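Local structure of adhesin (Streptococcus sanguinis SK1 = NCTC 7863, 6VT2) at residues 173-176 and 177-181; 246-249 and 250-254; 344-347 and 348-352; 371-374 and 375-379. The protein binds sialoglycans through tandem Siglec-like modules of a serine-rich repeat adhesin, probably helping the bacterium attach to glycosylated host surfaces. All blocks are in the same frame, centred on the assembly; numbering follows the deposited sequence.

In the fold
Interactions 1 and 4 illustrate how a module used twice along an elongated chain can repeat a local solution. They are the same kind of tight hairpin in the two atypical Rib domains, with centres about 80 Å apart and on opposite sides of the chain's centre. Interaction 3, the start of helix 346-360, lies beside interaction 4, their centres about 9 Å apart; Lys349 NZ comes within 2.6 Å of Asn374 OD1, and Leu344 N within 2.9 Å of Asn374 O, both probable hydrogen bonds. Of the four, interaction 2 alone holds residues of a glycan pocket. Its centre is about 45 Å from that of interaction 1 and about 42 Å from that of interaction 4.

Interaction 1: residues 173-176 and 177-181; sequences SVSE and NGTVT
Ser175 reaches across its own turn to Asn177 and Thr179. Its CB is 3.8 Å from Thr179 O. One bond further, OG stands between its own backbone N and carbonyl carbon (chi1 73°), which brings it to the N-H groups of the turn. There it accepts the Thr179 backbone N-H, with Thr179 N 3.2 Å from Ser175 OG, through a bent bond of 136°, and more weakly the N-H of Asn177. OG also comes to 2.6 Å from Asn177 OD1.

That amide oxygen is itself the centre of an Asx turn. Thr179 grips Asn177 OD1 twice, through the hydroxyl OG1 at 2.8 Å and through its backbone N, both arriving from the same face of the amide plane. The whole forms a 3:5 beta hairpin, a type I turn from Ser175 to Gly178 followed by a G1 bulge, joining strands 171-174 and 180-183 of an atypical Rib domain. Two bonds define it: Ser175 N gives to Thr179 O at 2.9 Å, while Gly178 N gives to Ser175 O. Gly178 has a positive phi (90°), a region of backbone angles that glycine enters readily.

On the other face of the hairpin, Val174 CG1 lies 3.6 Å from Gly178 CA, and its second methyl, CG2, meets Val180 CG2 at 4.1 Å. Both valines pack against helix 149-162, where each touches Val155, and Val174 also reaches Lys152 and Ile156 of the same helix.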
loop_
_atom_site.group_PDB
_atom_site.type_symbol
_atom_site.label_atom_id
_atom_site.label_comp_id
_atom_site.label_asym_id
_atom_site.label_seq_id
_atom_site.Cartn_x
_atom_site.Cartn_y
_atom_site.Cartn_z
ATOM N N SER A 173 -23.089 4.225 -8.007
ATOM C CA SER A 173 -24.085 3.164 -7.844
ATOM C C SER A 173 -23.457 1.885 -8.403
ATOM O O SER A 173 -22.860 1.964 -9.392
ATOM C CB SER A 173 -25.319 3.521 -8.538
ATOM O OG SER A 173 -26.313 2.547 -8.399
ATOM N N VAL A 174 -23.601 0.758 -7.727
ATOM C CA VAL A 174 -23.106 -0.520 -8.223
ATOM C C VAL A 174 -24.301 -1.433 -8.405
ATOM O O VAL A 174 -25.114 -1.593 -7.490
ATOM C CB VAL A 174 -22.096 -1.154 -7.256
ATOM C CG1 VAL A 174 -21.572 -2.484 -7.832
ATOM C CG2 VAL A 174 -21.004 -0.210 -6.955
ATOM N N SER A 175 -24.399 -2.039 -9.566
ATOM C CA SER A 175 -25.524 -2.911 -9.841
ATOM C C SER A 175 -25.269 -4.296 -9.263
ATOM O O SER A 175 -24.202 -4.580 -8.695
ATOM C CB SER A 175 -25.759 -3.044 -11.336
ATOM O OG SER A 175 -24.760 -3.858 -11.931
ATOM N N GLU A 176 -26.245 -5.182 -9.492
ATOM C CA GLU A 176 -26.177 -6.536 -8.967
ATOM C C GLU A 176 -24.977 -7.312 -9.480
ATOM O O GLU A 176 -24.554 -8.261 -8.808
ATOM C CB GLU A 176 -27.476 -7.277 -9.315
ATOM C CG GLU A 176 -28.730 -6.676 -8.676
ATOM C CD GLU A 176 -29.242 -5.410 -9.387
ATOM O OE1 GLU A 176 -28.553 -4.881 -10.283
ATOM O OE2 GLU A 176 -30.347 -4.946 -9.041
ATOM N N ASN A 177 -24.435 -6.951 -10.643
ATOM C CA ASN A 177 -23.311 -7.641 -11.260
ATOM C C ASN A 177 -22.031 -6.820 -11.250
ATOM O O ASN A 177 -21.060 -7.175 -11.942
ATOM C CB ASN A 177 -23.663 -8.064 -12.688
ATOM C CG ASN A 177 -23.723 -6.905 -13.647
ATOM O OD1 ASN A 177 -23.670 -5.767 -13.247
ATOM N ND2 ASN A 177 -23.786 -7.201 -14.919
ATOM N N GLY A 178 -22.000 -5.734 -10.471
ATOM C CA GLY A 178 -20.786 -4.960 -10.380
ATOM C C GLY A 178 -20.617 -3.818 -11.377
ATOM O O GLY A 178 -19.578 -3.154 -11.341
ATOM N N THR A 179 -21.617 -3.548 -12.216
ATOM C CA THR A 179 -21.556 -2.409 -13.108
ATOM C C THR A 179 -21.618 -1.146 -12.276
ATOM O O THR A 179 -22.531 -0.970 -11.462
ATOM C CB THR A 179 -22.716 -2.425 -14.076
ATOM O OG1 THR A 179 -22.733 -3.625 -14.845
ATOM C CG2 THR A 179 -22.575 -1.259 -15.069
ATOM N N VAL A 180 -20.689 -0.225 -12.532
ATOM C CA VAL A 180 -20.608 0.976 -11.732
ATOM C C VAL A 180 -21.137 2.139 -12.545
ATOM O O VAL A 180 -20.725 2.353 -13.686
ATOM C CB VAL A 180 -19.175 1.240 -11.288
ATOM C CG1 VAL A 180 -19.092 2.677 -10.651
ATOM C CG2 VAL A 180 -18.739 0.214 -10.286
ATOM N N THR A 181 -22.028 2.884 -11.957
ATOM C CA THR A 181 -22.509 4.119 -12.558
ATOM C C THR A 181 -21.993 5.271 -11.728
ATOM O O THR A 181 -22.273 5.349 -10.533
ATOM C CB THR A 181 -24.022 4.140 -12.601
ATOM O OG1 THR A 181 -24.487 3.101 -13.429
ATOM C CG2 THR A 181 -24.514 5.498 -13.195
#

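Interaction 2: residues 246-249 and 250-254; sequences ASST and YNTLL. With SIA (N-acetyl-alpha-neuraminic acid), chain C.
The Tyr250 ring has the carbonyl oxygen of Ser247 at its edge, close to the ring plane, while one face carries Leu254, whose CG stands 4.1 Å above the plane and is displaced toward the rim. Phe260 of strand 259-261 forms an edge-to-face pair with the same ring. The other flat group, the amide of Asn251, folds back along the helix: its ND2 is 2.8 Å from Ser247 O, but the bond is weak because it is sharply bent (125°).

These groups belong to helix 244-255 of the second Siglec-like domain. Thr249 and Leu253 pack on strand 296-305, while Ser248, Thr249 and Thr252 line the glycan pocket. The backbone bonds are regular, each N-H of residue i+4 giving to the C=O of residue i, as from Tyr250 N to Ala246 O. Ser248 O is held doubly, by the backbone N and by the hydroxyl of Thr252, which arrive from opposite faces of the carbonyl plane; the hydroxyl bond, Thr252 OG1 to Ser248 O, measures 2.9 Å.

On the sugar side, successive residues grip the glycerol tail of sialic acid. Ser248 swings OG opposite its backbone N (chi1 176°), bringing it to a hydrogen bond of 2.7 Å with sialic acid O9. Thr249 OG1 makes another of 2.8 Å to O8 of the sugar, and Ala245 O is a second hydrogen-bonding partner of this hydroxyl. The sialic acid is also hydrogen-bonded to Thr298 OG1 and to the backbone oxygens of Lys296 and Gly294. One turn on, Thr252 OG1, already bonded to its own helix, lies 3.4 Å from sialic acid C9.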
loop_
_atom_site.group_PDB
_atom_site.type_symbol
_atom_site.label_atom_id
_atom_site.label_comp_id
_atom_site.label_asym_id
_atom_site.label_seq_id
_atom_site.Cartn_x
_atom_site.Cartn_y
_atom_site.Cartn_z
ATOM N N ALA A 246 -5.547 -32.181 13.591
ATOM C CA ALA A 246 -5.000 -30.815 13.574
ATOM C C ALA A 246 -5.246 -30.165 14.929
ATOM O O ALA A 246 -4.386 -29.521 15.471
ATOM C CB ALA A 246 -5.643 -30.014 12.468
ATOM N N SER A 247 -6.470 -30.294 15.387
ATOM C CA SER A 247 -6.906 -29.665 16.639
ATOM C C SER A 247 -6.087 -30.230 17.787
ATOM O O SER A 247 -5.724 -29.511 18.639
ATOM C CB SER A 247 -8.372 -29.888 16.844
ATOM O OG SER A 247 -8.769 -29.377 18.069
ATOM N N SER A 248 -5.907 -31.525 17.782
ATOM C CA SER A 248 -5.126 -32.175 18.831
ATOM C C SER A 248 -3.747 -31.532 18.840
ATOM O O SER A 248 -3.249 -31.326 19.896
ATOM C CB SER A 248 -5.061 -33.656 18.629
ATOM O OG SER A 248 -4.228 -34.243 19.614
ATOM N N THR A 249 -3.088 -31.438 17.703
ATOM C CA THR A 249 -1.703 -30.937 17.677
ATOM C C THR A 249 -1.641 -29.495 18.132
ATOM O O THR A 249 -0.763 -29.107 18.935
ATOM C CB THR A 249 -1.087 -31.073 16.305
ATOM O OG1 THR A 249 -1.193 -32.450 15.984
ATOM C CG2 THR A 249 0.409 -30.686 16.294
ATOM N N TYR A 250 -2.550 -28.693 17.590
ATOM C CA TYR A 250 -2.686 -27.311 17.983
ATOM C C TYR A 250 -2.836 -27.187 19.483
ATOM O O TYR A 250 -2.147 -26.383 20.100
ATOM C CB TYR A 250 -3.859 -26.686 17.259
ATOM C CG TYR A 250 -4.230 -25.304 17.672
ATOM C CD1 TYR A 250 -3.439 -24.224 17.389
ATOM C CD2 TYR A 250 -5.401 -25.090 18.364
ATOM C CE1 TYR A 250 -3.810 -22.984 17.750
ATOM C CE2 TYR A 250 -5.779 -23.825 18.738
ATOM C CZ TYR A 250 -4.995 -22.797 18.428
ATOM O OH TYR A 250 -5.390 -21.522 18.784
ATOM N N ASN A 251 -3.769 -27.929 20.084
ATOM C CA ASN A 251 -4.025 -27.799 21.496
ATOM C C ASN A 251 -2.863 -28.334 22.304
ATOM O O ASN A 251 -2.597 -27.799 23.365
ATOM C CB ASN A 251 -5.349 -28.480 21.826
ATOM C CG ASN A 251 -6.544 -27.622 21.378
ATOM O OD1 ASN A 251 -6.731 -26.518 21.850
ATOM N ND2 ASN A 251 -7.336 -28.139 20.471
ATOM N N THR A 252 -2.136 -29.334 21.799
ATOM C CA THR A 252 -0.908 -29.780 22.460
ATOM C C THR A 252 0.084 -28.645 22.524
ATOM O O THR A 252 0.678 -28.391 23.576
ATOM C CB THR A 252 -0.314 -30.965 21.734
ATOM O OG1 THR A 252 -1.225 -32.076 21.814
ATOM C CG2 THR A 252 1.015 -31.391 22.352
ATOM N N LEU A 253 0.271 -27.938 21.426
ATOM C CA LEU A 253 1.230 -26.840 21.505
ATOM C C LEU A 253 0.748 -25.749 22.433
ATOM O O LEU A 253 1.540 -25.180 23.204
ATOM C CB LEU A 253 1.509 -26.262 20.126
ATOM C CG LEU A 253 2.772 -25.443 20.017
ATOM C CD1 LEU A 253 3.930 -26.403 20.001
ATOM C CD2 LEU A 253 2.794 -24.549 18.797
ATOM N N LEU A 254 -0.548 -25.426 22.402
ATOM C CA LEU A 254 -1.049 -24.473 23.383
ATOM C C LEU A 254 -0.732 -24.931 24.802
ATOM O O LEU A 254 -0.434 -24.121 25.675
ATOM C CB LEU A 254 -2.555 -24.258 23.246
ATOM C CG LEU A 254 -2.972 -23.547 21.983
ATOM C CD1 LEU A 254 -4.490 -23.392 21.989
ATOM C CD2 LEU A 254 -2.325 -22.228 21.829
HETATM C C1 SIA C . 3.213 -35.493 14.713
HETATM C C2 SIA C . 2.810 -36.793 15.535
HETATM C C3 SIA C . 3.999 -37.676 15.944
HETATM C C4 SIA C . 4.944 -36.959 16.906
HETATM C C5 SIA C . 4.187 -36.453 18.139
HETATM C C6 SIA C . 2.923 -35.663 17.718
HETATM C C7 SIA C . 1.961 -35.363 18.884
HETATM C C8 SIA C . 0.609 -34.861 18.321
HETATM C C9 SIA C . -0.288 -34.303 19.418
HETATM C C10 SIA C . 5.432 -35.852 20.203
HETATM C C11 SIA C . 6.368 -34.840 20.871
HETATM N N5 SIA C . 5.065 -35.585 18.925
HETATM O O1A SIA C . 2.524 -34.471 14.997
HETATM O O1B SIA C . 4.124 -35.606 13.866
HETATM O O4 SIA C . 5.998 -37.817 17.379
HETATM O O6 SIA C . 2.135 -36.394 16.778
HETATM O O7 SIA C . 1.811 -36.515 19.704
HETATM O O8 SIA C . 0.819 -33.901 17.284
HETATM O O9 SIA C . -1.614 -34.127 18.911
HETATM O O10 SIA C . 5.042 -36.850 20.796
#

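Interaction 3: residues 344-347 and 348-352; sequences LSTS and EKTAI
The chain enters helix 346-360 by straight bonds from the N-H of residue i+4 to the C=O of residue i, Lys349 N to Ser345 O and Thr350 N to Thr346 O, with Ser345 as the N-cap. Its start is a capping box, in which Ser345 and Glu348 exchange side chain for backbone. Ser345 OG, turned between its own N and carbonyl carbon (chi1 62°), accepts from Glu348 N at 3.2 Å; in return Glu348 OE2 takes the N-H of Ser345, with N and OE2 2.9 Å apart, from above the carboxylate plane. The Glu348 chain is extended beyond CG, and its other oxygen, OE1, bonds to the backbone N of Leu339. The carboxylate also lies beside the first turn, where the helix dipole would probably favour its negative charge.

Thr350 doubles the grip on Thr346 O by adding its hydroxyl, OG1, at 2.9 Å to the backbone bond. On the buried side Leu344 lays CB against Lys349 CG at 3.9 Å, and beyond them the side chains of Leu344 and Ile352 cross at about a right angle, both touching Val401, so tightly that Leu344 CD2 and Ile352 CD1 are 3.4 Å apart.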
loop_
_atom_site.group_PDB
_atom_site.type_symbol
_atom_site.label_atom_id
_atom_site.label_comp_id
_atom_site.label_asym_id
_atom_site.label_seq_id
_atom_site.Cartn_x
_atom_site.Cartn_y
_atom_site.Cartn_z
ATOM N N LEU A 344 44.409 -36.098 35.914
ATOM C CA LEU A 344 44.616 -34.728 36.329
ATOM C C LEU A 344 44.305 -34.618 37.808
ATOM O O LEU A 344 43.502 -35.305 38.283
ATOM C CB LEU A 344 43.652 -33.834 35.560
ATOM C CG LEU A 344 44.248 -33.239 34.291
ATOM C CD1 LEU A 344 44.591 -34.333 33.316
ATOM C CD2 LEU A 344 43.276 -32.233 33.690
ATOM N N SER A 345 44.935 -33.675 38.430
ATOM C CA SER A 345 44.640 -33.295 39.788
ATOM C C SER A 345 43.426 -32.382 39.799
ATOM O O SER A 345 43.068 -31.754 38.797
ATOM C CB SER A 345 45.818 -32.591 40.419
ATOM O OG SER A 345 46.109 -31.408 39.727
ATOM N N THR A 346 42.875 -32.204 40.984
ATOM C CA THR A 346 41.799 -31.244 41.148
ATOM C C THR A 346 42.229 -29.846 40.725
ATOM O O THR A 346 41.491 -29.150 40.000
ATOM C CB THR A 346 41.329 -31.296 42.609
ATOM O OG1 THR A 346 40.857 -32.603 42.884
ATOM C CG2 THR A 346 40.202 -30.306 42.842
ATOM N N SER A 347 43.446 -29.429 41.092
ATOM C CA SER A 347 43.838 -28.089 40.693
ATOM C C SER A 347 43.960 -27.974 39.170
ATOM O O SER A 347 43.646 -26.916 38.599
ATOM C CB SER A 347 45.142 -27.665 41.375
ATOM O OG SER A 347 46.181 -28.534 41.031
ATOM N N GLU A 348 44.448 -29.022 38.505
ATOM C CA GLU A 348 44.554 -28.942 37.063
ATOM C C GLU A 348 43.181 -28.869 36.415
ATOM O O GLU A 348 42.977 -28.106 35.472
ATOM C CB GLU A 348 45.354 -30.128 36.559
ATOM C CG GLU A 348 46.887 -30.021 36.852
ATOM C CD GLU A 348 47.573 -31.387 36.863
ATOM O OE1 GLU A 348 48.835 -31.411 36.981
ATOM O OE2 GLU A 348 46.911 -32.436 36.670
ATOM N N LYS A 349 42.239 -29.652 36.925
ATOM C CA LYS A 349 40.870 -29.603 36.421
ATOM C C LYS A 349 40.273 -28.230 36.634
ATOM O O LYS A 349 39.608 -27.696 35.747
ATOM C CB LYS A 349 40.032 -30.660 37.114
ATOM C CG LYS A 349 40.333 -32.048 36.724
ATOM C CD LYS A 349 39.508 -33.099 37.532
ATOM C CE LYS A 349 39.759 -34.465 37.031
ATOM N NZ LYS A 349 39.012 -35.434 37.836
ATOM N N THR A 350 40.456 -27.661 37.810
ATOM C CA THR A 350 39.955 -26.319 38.077
ATOM C C THR A 350 40.526 -25.297 37.123
ATOM O O THR A 350 39.790 -24.436 36.615
ATOM C CB THR A 350 40.281 -25.953 39.522
ATOM O OG1 THR A 350 39.658 -26.936 40.356
ATOM C CG2 THR A 350 39.717 -24.626 39.853
ATOM N N ALA A 351 41.827 -25.375 36.844
ATOM C CA ALA A 351 42.425 -24.404 35.956
ATOM C C ALA A 351 41.866 -24.538 34.554
ATOM O O ALA A 351 41.677 -23.525 33.867
ATOM C CB ALA A 351 43.942 -24.598 35.906
ATOM N N ILE A 352 41.631 -25.780 34.104
ATOM C CA ILE A 352 41.079 -25.998 32.764
ATOM C C ILE A 352 39.673 -25.445 32.692
ATOM O O ILE A 352 39.282 -24.758 31.729
ATOM C CB ILE A 352 41.123 -27.483 32.381
ATOM C CG1 ILE A 352 42.547 -27.922 32.060
ATOM C CG2 ILE A 352 40.241 -27.741 31.183
ATOM C CD1 ILE A 352 42.669 -29.398 32.006
HETATM O O HOH W 1 41.160 -35.384 40.452
HETATM O O HOH W 2 48.549 -31.111 40.372
#

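Interaction 4: residues 371-374 and 375-379; sequences VVNN and DGSVT
Val372 and Val378 sit side by side on one face of the hairpin as a non-hydrogen-bonded pair, their methyls, Val372 CG2 and Val378 CG2, 4.1 Å apart. Helix 346-360 closes over this packed face: Val372 touches Lys349 and Glu353, while Val378 meets Ile352 and Val356. Next to them Val372 CG1 lies 4.0 Å from Gly376 CA, at a bend where the glycine takes a positive phi.

The opposite face, which carries Val371 and Thr379, is more open, and a polar network runs along it. With CG beside its backbone N (chi1 -57°), Asn373 carries its amide across the hairpin toward Thr379, whose side chain it crosses nearly at right angles. Both N-H bonds of ND2 work in the amide plane. One runs almost straight (176°) from Asn373 ND2 to Thr379 OG1 at 3.0 Å, the other to Ser377 OG at 3.2 Å. A water molecule then links Asn373 OD1 to Thr379 OG1, so the amide is held flat at both ends.

Ser377 OG in turn gives to Asp375 OD1 at 2.7 Å on its syn lone pair, and Ser377 N reaches the same oxygen from above the carboxylate plane, an Asx turn. Backbone bonds close the bend, Asn373 N to Ser377 O and Gly376 N to Asn373 O, both 2.8 Å: a type I turn with a G1 bulge, the 3:5 hairpin between strands 369-372 and 378-381 of this atypical Rib domain.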
loop_
_atom_site.group_PDB
_atom_site.type_symbol
_atom_site.label_atom_id
_atom_site.label_comp_id
_atom_site.label_asym_id
_atom_site.label_seq_id
_atom_site.Cartn_x
_atom_site.Cartn_y
_atom_site.Cartn_z
ATOM N N VAL A 371 32.294 -30.196 32.806
ATOM C CA VAL A 371 32.854 -31.271 33.619
ATOM C C VAL A 371 34.218 -31.583 33.032
ATOM O O VAL A 371 34.319 -31.999 31.876
ATOM C CB VAL A 371 31.970 -32.525 33.641
ATOM C CG1 VAL A 371 32.595 -33.600 34.458
ATOM C CG2 VAL A 371 30.585 -32.178 34.185
ATOM N N VAL A 372 35.267 -31.352 33.803
ATOM C CA VAL A 372 36.603 -31.724 33.373
ATOM C C VAL A 372 36.840 -33.174 33.805
ATOM O O VAL A 372 36.790 -33.529 34.988
ATOM C CB VAL A 372 37.646 -30.787 33.955
ATOM C CG1 VAL A 372 39.018 -31.133 33.340
ATOM C CG2 VAL A 372 37.287 -29.319 33.673
ATOM N N ASN A 373 37.012 -34.030 32.840
ATOM C CA ASN A 373 37.233 -35.441 33.073
ATOM C C ASN A 373 38.664 -35.695 33.513
ATOM O O ASN A 373 39.529 -34.810 33.495
ATOM C CB ASN A 373 36.863 -36.156 31.816
ATOM C CG ASN A 373 35.396 -35.835 31.424
ATOM O OD1 ASN A 373 34.523 -36.016 32.241
ATOM N ND2 ASN A 373 35.154 -35.312 30.230
ATOM N N ASN A 374 38.887 -36.934 33.940
ATOM C CA ASN A 374 40.176 -37.267 34.526
ATOM C C ASN A 374 41.302 -37.088 33.534
ATOM O O ASN A 374 42.426 -36.807 33.962
ATOM C CB ASN A 374 40.191 -38.684 35.035
ATOM C CG ASN A 374 39.455 -38.830 36.320
ATOM O OD1 ASN A 374 39.439 -37.928 37.147
ATOM N ND2 ASN A 374 38.855 -39.987 36.515
ATOM N N ASP A 375 41.027 -37.215 32.224
ATOM C CA ASP A 375 42.027 -36.996 31.188
ATOM C C ASP A 375 42.088 -35.548 30.706
ATOM O O ASP A 375 42.863 -35.223 29.788
ATOM C CB ASP A 375 41.796 -37.938 30.008
ATOM C CG ASP A 375 40.481 -37.659 29.239
ATOM O OD1 ASP A 375 39.751 -36.725 29.585
ATOM O OD2 ASP A 375 40.180 -38.402 28.299
ATOM N N GLY A 376 41.308 -34.675 31.305
ATOM C CA GLY A 376 41.369 -33.278 30.974
ATOM C C GLY A 376 40.466 -32.871 29.810
ATOM O O GLY A 376 40.382 -31.672 29.522
ATOM N N SER A 377 39.875 -33.817 29.100
ATOM C CA SER A 377 38.791 -33.469 28.199
ATOM C C SER A 377 37.672 -32.862 29.014
ATOM O O SER A 377 37.580 -33.056 30.224
ATOM C CB SER A 377 38.319 -34.690 27.461
ATOM O OG SER A 377 37.695 -35.594 28.319
ATOM N N VAL A 378 36.877 -32.020 28.346
ATOM C CA VAL A 378 35.849 -31.262 29.007
ATOM C C VAL A 378 34.529 -31.620 28.367
ATOM O O VAL A 378 34.375 -31.525 27.147
ATOM C CB VAL A 378 36.102 -29.758 28.932
ATOM C CG1 VAL A 378 34.931 -29.039 29.681
ATOM C CG2 VAL A 378 37.384 -29.412 29.554
ATOM N N THR A 379 33.602 -32.085 29.182
ATOM C CA THR A 379 32.228 -32.272 28.742
ATOM C C THR A 379 31.463 -30.992 29.009
ATOM O O THR A 379 31.448 -30.509 30.131
ATOM C CB THR A 379 31.563 -33.405 29.492
ATOM O OG1 THR A 379 32.371 -34.563 29.327
ATOM C CG2 THR A 379 30.174 -33.684 28.907
HETATM O O HOH W 3 31.933 -36.220 31.500
#